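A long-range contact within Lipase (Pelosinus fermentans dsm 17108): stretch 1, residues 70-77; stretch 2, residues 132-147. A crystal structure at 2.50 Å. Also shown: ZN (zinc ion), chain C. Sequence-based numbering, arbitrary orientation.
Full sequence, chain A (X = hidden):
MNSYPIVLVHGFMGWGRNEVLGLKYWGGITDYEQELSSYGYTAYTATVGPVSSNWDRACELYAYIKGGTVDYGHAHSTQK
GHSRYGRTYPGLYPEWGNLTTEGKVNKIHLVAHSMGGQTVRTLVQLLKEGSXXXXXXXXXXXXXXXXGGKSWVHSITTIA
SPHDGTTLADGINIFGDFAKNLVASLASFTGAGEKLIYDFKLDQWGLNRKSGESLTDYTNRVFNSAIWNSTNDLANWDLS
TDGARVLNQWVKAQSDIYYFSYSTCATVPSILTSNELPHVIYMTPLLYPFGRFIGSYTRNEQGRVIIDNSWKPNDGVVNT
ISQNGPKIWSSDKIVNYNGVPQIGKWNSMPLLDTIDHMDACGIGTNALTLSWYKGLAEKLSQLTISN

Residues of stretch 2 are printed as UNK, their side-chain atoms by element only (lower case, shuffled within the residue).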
# COMPACT_ATOMS: atom_id res chain seq x y z
N VAL A 70 15.08 -9.79 4.54
CA VAL A 70 14.69 -9.09 3.32
C VAL A 70 15.79 -9.10 2.26
O VAL A 70 16.94 -8.72 2.52
CB VAL A 70 14.30 -7.64 3.62
CG1 VAL A 70 13.92 -6.92 2.34
CG2 VAL A 70 13.15 -7.60 4.62
N ASP A 71 15.44 -9.55 1.06
CA ASP A 71 16.36 -9.54 -0.07
C ASP A 71 15.80 -8.69 -1.20
O ASP A 71 14.93 -9.13 -1.94
CB ASP A 71 16.61 -10.97 -0.56
CG ASP A 71 17.79 -11.07 -1.52
OD1 ASP A 71 17.61 -10.79 -2.72
OD2 ASP A 71 18.89 -11.48 -1.07
N TYR A 72 16.31 -7.47 -1.35
CA TYR A 72 15.84 -6.61 -2.43
C TYR A 72 16.34 -7.11 -3.78
O TYR A 72 15.83 -6.70 -4.83
CB TYR A 72 16.28 -5.17 -2.19
CG TYR A 72 15.73 -4.60 -0.91
CD1 TYR A 72 14.37 -4.31 -0.78
CD2 TYR A 72 16.56 -4.38 0.19
CE1 TYR A 72 13.85 -3.80 0.40
CE2 TYR A 72 16.05 -3.87 1.37
CZ TYR A 72 14.70 -3.58 1.47
OH TYR A 72 14.20 -3.08 2.65
N GLY A 73 17.32 -8.01 -3.76
CA GLY A 73 17.82 -8.64 -4.97
C GLY A 73 19.23 -8.24 -5.33
O GLY A 73 19.64 -7.10 -5.10
N HIS A 74 19.99 -9.16 -5.91
CA HIS A 74 21.37 -8.89 -6.28
C HIS A 74 21.47 -7.79 -7.35
O HIS A 74 22.19 -6.80 -7.18
CB HIS A 74 22.06 -10.17 -6.76
CG HIS A 74 23.52 -9.99 -7.02
ND1 HIS A 74 24.39 -9.50 -6.07
CD2 HIS A 74 24.27 -10.25 -8.12
CE1 HIS A 74 25.61 -9.45 -6.57
NE2 HIS A 74 25.57 -9.90 -7.81
N ALA A 75 20.74 -7.98 -8.45
CA ALA A 75 20.74 -7.01 -9.55
C ALA A 75 20.09 -5.68 -9.16
O ALA A 75 20.71 -4.61 -9.29
CB ALA A 75 20.04 -7.61 -10.76
N HIS A 76 18.84 -5.73 -8.69
CA HIS A 76 18.10 -4.53 -8.34
C HIS A 76 18.87 -3.61 -7.40
O HIS A 76 18.99 -2.41 -7.66
CB HIS A 76 16.75 -4.88 -7.70
CG HIS A 76 16.00 -3.68 -7.20
ND1 HIS A 76 15.10 -2.98 -7.99
CD2 HIS A 76 16.05 -3.03 -6.01
CE1 HIS A 76 14.62 -1.96 -7.30
NE2 HIS A 76 15.18 -1.97 -6.10
N SER A 77 19.39 -4.18 -6.31
CA SER A 77 20.10 -3.41 -5.29
C SER A 77 21.23 -2.60 -5.90
O SER A 77 21.34 -1.40 -5.66
CB SER A 77 20.68 -4.32 -4.22
OG SER A 77 19.78 -5.34 -3.85
N UNK A 132 13.61 -12.80 -14.02
CA UNK A 132 14.60 -13.44 -14.87
C UNK A 132 15.94 -12.75 -14.70
O UNK A 132 16.99 -13.39 -14.73
o UNK A 132 14.21 -16.22 -18.59
c UNK A 132 14.15 -13.41 -16.33
c UNK A 132 14.89 -14.40 -17.20
o UNK A 132 13.03 -14.37 -18.69
c UNK A 132 13.99 -15.04 -18.24
N UNK A 133 15.88 -11.44 -14.48
CA UNK A 133 17.07 -10.64 -14.26
C UNK A 133 17.86 -11.14 -13.07
O UNK A 133 19.09 -11.21 -13.12
c UNK A 133 16.68 -9.18 -14.04
c UNK A 133 15.71 -8.61 -15.07
o UNK A 133 15.51 -8.51 -17.44
c UNK A 133 16.30 -8.54 -16.47
o UNK A 133 17.54 -8.50 -16.60
N UNK A 134 17.17 -11.54 -12.02
CA UNK A 134 17.85 -11.94 -10.80
C UNK A 134 18.38 -13.36 -10.90
O UNK A 134 19.47 -13.65 -10.42
c UNK A 134 16.40 -10.42 -9.27
c UNK A 134 16.91 -11.83 -9.59
o UNK A 134 18.61 -9.95 -8.49
c UNK A 134 17.50 -9.47 -8.81
o UNK A 134 17.24 -8.24 -8.76
N UNK A 135 17.61 -14.23 -11.55
CA UNK A 135 18.00 -15.62 -11.70
C UNK A 135 19.26 -15.78 -12.53
O UNK A 135 20.03 -16.72 -12.35
c UNK A 135 15.76 -16.78 -11.44
n UNK A 135 14.20 -16.58 -13.32
c UNK A 135 16.89 -16.43 -12.34
n UNK A 135 12.29 -17.82 -13.64
c UNK A 135 13.06 -16.78 -13.96
n UNK A 135 12.67 -15.96 -14.92
c UNK A 135 14.68 -17.44 -12.25
N UNK A 136 19.45 -14.85 -13.47
CA UNK A 136 20.63 -14.88 -14.31
C UNK A 136 21.87 -14.46 -13.54
O UNK A 136 22.77 -15.27 -13.29
o UNK A 136 18.80 -15.53 -16.24
c UNK A 136 20.45 -13.96 -15.52
c UNK A 136 19.38 -14.47 -16.46
n UNK A 136 19.10 -13.69 -17.50
N UNK A 137 21.90 -13.19 -13.16
CA UNK A 137 23.06 -12.62 -12.51
C UNK A 137 22.91 -12.59 -11.00
O UNK A 137 22.38 -11.62 -10.45
o UNK A 137 23.07 -11.14 -14.42
c UNK A 137 24.79 -10.82 -12.75
c UNK A 137 23.34 -11.21 -13.01
N UNK A 138 23.37 -13.64 -10.33
CA UNK A 138 23.42 -13.69 -8.88
C UNK A 138 24.42 -14.77 -8.51
O UNK A 138 24.32 -15.90 -8.99
c UNK A 138 22.01 -13.95 -8.24
c UNK A 138 21.42 -15.28 -8.69
o UNK A 138 22.09 -13.91 -6.81
N UNK A 139 25.41 -14.43 -7.67
CA UNK A 139 26.53 -15.34 -7.43
C UNK A 139 26.05 -16.67 -6.86
O UNK A 139 26.08 -17.69 -7.54
c UNK A 139 26.61 -13.43 -5.94
c UNK A 139 25.31 -13.35 -6.67
c UNK A 139 27.41 -14.58 -6.44
N UNK A 140 25.59 -16.64 -5.63
CA UNK A 140 24.88 -17.77 -5.07
C UNK A 140 23.92 -17.19 -4.07
O UNK A 140 23.83 -15.97 -3.91
o UNK A 140 26.45 -18.23 -3.28
c UNK A 140 25.82 -18.78 -4.42
N UNK A 141 23.17 -18.08 -3.42
CA UNK A 141 22.29 -17.66 -2.35
C UNK A 141 21.28 -16.62 -2.85
O UNK A 141 21.21 -15.52 -2.33
c UNK A 141 23.12 -17.11 -1.19
n UNK A 141 24.70 -17.36 1.55
c UNK A 141 23.46 -16.94 1.29
c UNK A 141 22.73 -17.64 0.17
o UNK A 141 22.92 -16.03 1.92
N UNK A 142 20.54 -16.98 -3.90
CA UNK A 142 19.48 -16.12 -4.45
C UNK A 142 18.19 -16.21 -3.61
O UNK A 142 17.87 -17.28 -3.09
c UNK A 142 18.03 -15.83 -6.62
c UNK A 142 18.38 -14.38 -6.97
c UNK A 142 19.19 -16.51 -5.90
c UNK A 142 17.62 -16.60 -7.86
N UNK A 143 17.46 -15.11 -3.49
CA UNK A 143 16.20 -15.12 -2.74
C UNK A 143 15.13 -15.97 -3.42
O UNK A 143 14.88 -15.83 -4.62
o UNK A 143 14.39 -13.81 -1.87
c UNK A 143 15.64 -13.72 -2.54
N UNK A 144 14.48 -16.81 -2.62
CA UNK A 144 13.46 -17.73 -3.11
C UNK A 144 12.31 -17.04 -3.86
O UNK A 144 11.68 -17.64 -4.73
c UNK A 144 12.90 -18.54 -1.93
o UNK A 144 11.79 -19.33 -2.32
N UNK A 145 12.06 -15.78 -3.53
CA UNK A 145 11.01 -15.02 -4.18
C UNK A 145 11.15 -15.00 -5.71
O UNK A 145 10.15 -15.05 -6.43
c UNK A 145 8.51 -13.30 -4.10
c UNK A 145 10.98 -13.58 -3.65
c UNK A 145 9.90 -12.69 -4.28
c UNK A 145 9.96 -11.27 -3.72
N UNK A 146 12.39 -14.95 -6.19
CA UNK A 146 12.64 -14.77 -7.62
C UNK A 146 12.66 -16.06 -8.44
O UNK A 146 12.88 -16.02 -9.65
c UNK A 146 13.96 -14.02 -7.82
c UNK A 146 13.31 -10.45 -6.70
c UNK A 146 14.16 -10.34 -5.62
c UNK A 146 13.25 -11.64 -7.42
c UNK A 146 14.95 -11.41 -5.26
c UNK A 146 14.88 -12.60 -5.97
c UNK A 146 14.03 -12.73 -7.05
N UNK A 147 12.42 -17.20 -7.79
CA UNK A 147 12.35 -18.46 -8.53
C UNK A 147 11.18 -18.45 -9.51
O UNK A 147 11.37 -18.57 -10.73
c UNK A 147 12.23 -19.64 -7.57
ZN ZN C . 14.81 -0.83 -4.39

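Position 132 opens a helix with three carbons, the last bearing two oxygens, and reaches nothing on stretch 1: Glu-132. Position 133 has the same composition; its CA-to-CB bond points toward stretch 1, but its end leads away into solvent, as suits Glu-133. Position 134 again carries three carbons ending in two oxygens, but this carboxylate is buried against the first turn of the opposing helix, with one oxygen 2.9 Å from Ala-75 N and the other 3.0 Å from His-76 N. It is Glu-134, and an acid here is matched to two backbone donors.

At position 135, three carbons, a nitrogen and a carbon with two further nitrogens spell Arg-135, out of reach of stretch 1. Position 136, two carbons ending in one oxygen and one nitrogen, is Asn-136, equally remote. Positions 137 and 138 each have a carbon carrying one oxygen and one methyl, hence Thr-137 and Thr-138. The backbone does much of the work here: Thr-137 O lies 3.3 Å from His-74 CD2 at the ring edge, and Thr-138 CA lies 3.6 Å from the same CD2.

Three carbons at position 139 close a ring onto the backbone nitrogen, identifying Pro-139; its CD sits 3.6 Å from the centroid of the His-74 ring, a CH-pi contact over one face. Position 140, one carbon and one oxygen, is Ser-140. Position 141 has three carbons ending in an oxygen and a nitrogen, Gln-141, and position 142 four carbons forked at the second, Leu-142; none of these three makes a close contact with stretch 1.

Position 143, again one carbon and one oxygen, packs its CB 3.5 Å from Asp-71 CB and is Ser-143. The same pair of atoms at position 144 gives Ser-144, out of reach of stretch 1, its OG hydrogen-bonded elsewhere in the structure. Four carbons forked at the second make position 145 Leu-145. Position 146 bears a carbon and a six-carbon ring, Phe-146, whose CE2 lies 3.7 Å from Asp-71 OD1 and 4.0 Å from Gly-73 CA. A single carbon at position 147 is Ala-147.

The contact centers on Glu-134, which accepts hydrogen bonds from Ala-75 N through OE1 and from His-76 N through OE2, backbone NH groups left free in the first turn of a helix. Gly-73 leaves room for this: an ideal CB would come 2.6 Å from Glu-134 OE2. The carboxylate thus holds the helix start that carries His-76, whose NE2 binds zinc at 2.1 Å, while Pro-139 lies over one face of the His-74 ring and the Phe-146 ring packs against Asp-71 and Gly-73.

Stretch 2, residues 132-147: EEERNTTPSQLSSLFA
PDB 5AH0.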